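Local atomic coordinates of fructosyl amine: oxygen oxidoreductase (Aspergillus fumigatus, PDB entry 3DJE), a protein that oxidatively removes the sugar from fructosyl amines (Amadori products) as an FAD-dependent deglycating oxidase, also known as amadoriase II. Residues E128-K132 with F143-G148. Residues are numbered along the deposited sequence; the frame is centred on the assembly and turned at random.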
loop_
_atom_site.group_PDB
_atom_site.type_symbol
_atom_site.label_atom_id
_atom_site.label_comp_id
_atom_site.label_asym_id
_atom_site.label_seq_id
_atom_site.Cartn_x
_atom_site.Cartn_y
_atom_site.Cartn_z
ATOM N N GLU A 128 6.933 27.334 14.731
ATOM C CA GLU A 128 7.347 28.203 13.616
ATOM C C GLU A 128 8.162 27.464 12.544
ATOM O O GLU A 128 8.106 27.811 11.362
ATOM C CB GLU A 128 8.122 29.429 14.123
ATOM C CG GLU A 128 9.465 29.086 14.769
ATOM C CD GLU A 128 10.246 30.307 15.235
ATOM O OE1 GLU A 128 9.939 31.437 14.782
ATOM O OE2 GLU A 128 11.179 30.127 16.060
ATOM N N GLN A 129 8.911 26.444 12.955
ATOM C CA GLN A 129 9.728 25.686 12.012
ATOM C C GLN A 129 8.841 24.871 11.074
ATOM O O GLN A 129 9.149 24.717 9.890
ATOM C CB GLN A 129 10.683 24.752 12.739
ATOM C CG GLN A 129 11.831 25.433 13.460
ATOM C CD GLN A 129 12.678 24.404 14.178
ATOM O OE1 GLN A 129 12.228 23.783 15.132
ATOM N NE2 GLN A 129 13.898 24.195 13.701
ATOM N N PHE A 130 7.751 24.349 11.621
ATOM C CA PHE A 130 6.800 23.565 10.836
ATOM C C PHE A 130 6.063 24.465 9.861
ATOM O O PHE A 130 5.872 24.107 8.701
ATOM C CB PHE A 130 5.816 22.835 11.751
ATOM C CG PHE A 130 6.446 21.720 12.543
ATOM C CD1 PHE A 130 6.518 20.426 12.016
ATOM C CD2 PHE A 130 6.989 21.959 13.800
ATOM C CE1 PHE A 130 7.114 19.386 12.734
ATOM C CE2 PHE A 130 7.582 20.924 14.533
ATOM C CZ PHE A 130 7.655 19.625 13.991
ATOM N N ARG A 131 5.669 25.650 10.330
ATOM C CA ARG A 131 4.923 26.581 9.475
ATOM C C ARG A 131 5.744 27.014 8.272
ATOM O O ARG A 131 5.190 27.250 7.197
ATOM C CB ARG A 131 4.471 27.822 10.250
ATOM C CG ARG A 131 3.465 27.521 11.317
ATOM C CD ARG A 131 2.776 28.789 11.780
ATOM N NE ARG A 131 2.234 28.563 13.108
ATOM C CZ ARG A 131 2.821 28.934 14.241
ATOM N NH1 ARG A 131 3.964 29.618 14.228
ATOM N NH2 ARG A 131 2.239 28.641 15.395
ATOM N N LYS A 132 7.060 27.107 8.456
ATOM C CA LYS A 132 7.963 27.578 7.407
ATOM C C LYS A 132 8.226 26.528 6.328
ATOM O O LYS A 132 8.959 26.792 5.363
ATOM C CB LYS A 132 9.289 28.051 8.019
ATOM C CG LYS A 132 9.224 29.443 8.660
ATOM C CD LYS A 132 10.355 29.661 9.666
ATOM C CE LYS A 132 10.236 31.008 10.409
ATOM N NZ LYS A 132 10.996 32.111 9.744
ATOM N N PHE A 143 0.832 23.042 15.493
ATOM C CA PHE A 143 1.647 21.823 15.573
ATOM C C PHE A 143 1.994 21.440 17.028
ATOM O O PHE A 143 3.166 21.285 17.370
ATOM C CB PHE A 143 2.920 22.008 14.739
ATOM C CG PHE A 143 2.658 22.176 13.262
ATOM C CD1 PHE A 143 2.706 21.071 12.407
ATOM C CD2 PHE A 143 2.368 23.428 12.719
ATOM C CE1 PHE A 143 2.467 21.210 11.028
ATOM C CE2 PHE A 143 2.134 23.575 11.339
ATOM C CZ PHE A 143 2.182 22.461 10.496
ATOM N N PRO A 144 0.967 21.295 17.887
ATOM C CA PRO A 144 1.231 21.175 19.326
ATOM C C PRO A 144 1.985 19.899 19.690
ATOM O O PRO A 144 1.510 18.789 19.436
ATOM C CB PRO A 144 -0.168 21.183 19.953
ATOM C CG PRO A 144 -1.088 20.746 18.868
ATOM C CD PRO A 144 -0.468 21.204 17.570
ATOM N N GLY A 145 3.168 20.075 20.265
ATOM C CA GLY A 145 4.013 18.960 20.663
ATOM C C GLY A 145 4.695 18.207 19.524
ATOM O O GLY A 145 5.386 17.224 19.777
ATOM N N TRP A 146 4.497 18.638 18.276
ATOM C CA TRP A 146 5.149 17.955 17.142
ATOM C C TRP A 146 6.659 18.136 17.209
ATOM O O TRP A 146 7.147 19.243 17.441
ATOM C CB TRP A 146 4.666 18.507 15.801
ATOM C CG TRP A 146 3.281 18.139 15.388
ATOM C CD1 TRP A 146 2.151 18.115 16.170
ATOM C CD2 TRP A 146 2.857 17.803 14.064
ATOM N NE1 TRP A 146 1.057 17.768 15.410
ATOM C CE2 TRP A 146 1.464 17.571 14.113
ATOM C CE3 TRP A 146 3.528 17.656 12.838
ATOM C CZ2 TRP A 146 0.723 17.199 12.977
ATOM C CZ3 TRP A 146 2.790 17.298 11.710
ATOM C CH2 TRP A 146 1.410 17.068 11.787
ATOM N N LYS A 147 7.390 17.043 17.008
ATOM C CA LYS A 147 8.827 17.075 16.879
ATOM C C LYS A 147 9.171 16.137 15.745
ATOM O O LYS A 147 8.608 15.042 15.653
ATOM C CB LYS A 147 9.498 16.563 18.150
ATOM C CG LYS A 147 11.005 16.733 18.139
ATOM C CD LYS A 147 11.661 16.147 19.382
ATOM C CE LYS A 147 13.180 16.170 19.248
ATOM N NZ LYS A 147 13.682 15.128 18.317
ATOM N N GLY A 148 10.100 16.527 14.892
ATOM C CA GLY A 148 10.399 15.641 13.777
ATOM C C GLY A 148 11.613 15.993 12.971
ATOM O O GLY A 148 12.428 16.835 13.378
#
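Phe-130, on the short helix 127-131, reaches into the bend that leads to strand 147-151 and meets Phe-143 and Trp-146 in an aromatic cluster. Its CB sits over the middle of the Phe-143 ring, 3.4 Å from the centroid and nearly on the ring normal, a CH-pi contact with all six ring carbons. The two phenyl planes are close to parallel, tilted by 17°, but slid so far apart that they hardly overlap, so it is the CB methylene of Phe-130, not its ring, that covers this face of Phe-143. With CG anti to its carbonyl carbon (chi1 -70°), Phe-130 carries its own ring past Phe-143 to Trp-146. The indole turns an edge to the face of Phe-130, planes at 81°, while Trp-146 CB lies over the face of the Phe-130 ring, 3.7 Å from Phe-130 CZ. Phe-130 CE2 also packs 3.4 Å from Trp-146 O, and Gly-148 N lies at the ring edge, near its plane.

A type II beta turn from Phe-143 to Trp-146 brings both aromatic residues to the helix; Pro-144, whose ring restricts phi to near -65°, suits its second position and Gly-145, with positive phi, its third. Strand 147-151 pairs antiparallel with strands 96-100 and 122-124, whose Leu-97 and Leu-124 also touch Phe-130. The contact lies away from the annotated sites, the Trp-146 side chain about 12 Å from the bound fructosyl thioacetate. Arg-131 lays its aliphatic CG near Phe-143, while its NH2 forms a salt bridge with Asp-142 and its NE a hydrogen bond to Gly-141 O. Trp-146 NE1 is bonded to Glu-319. No hydrogen bond joins the two segments: helix and turn cohere through apolar and aromatic surfaces, while the indole NE1 and the Arg-131 guanidinium find their partners outside them.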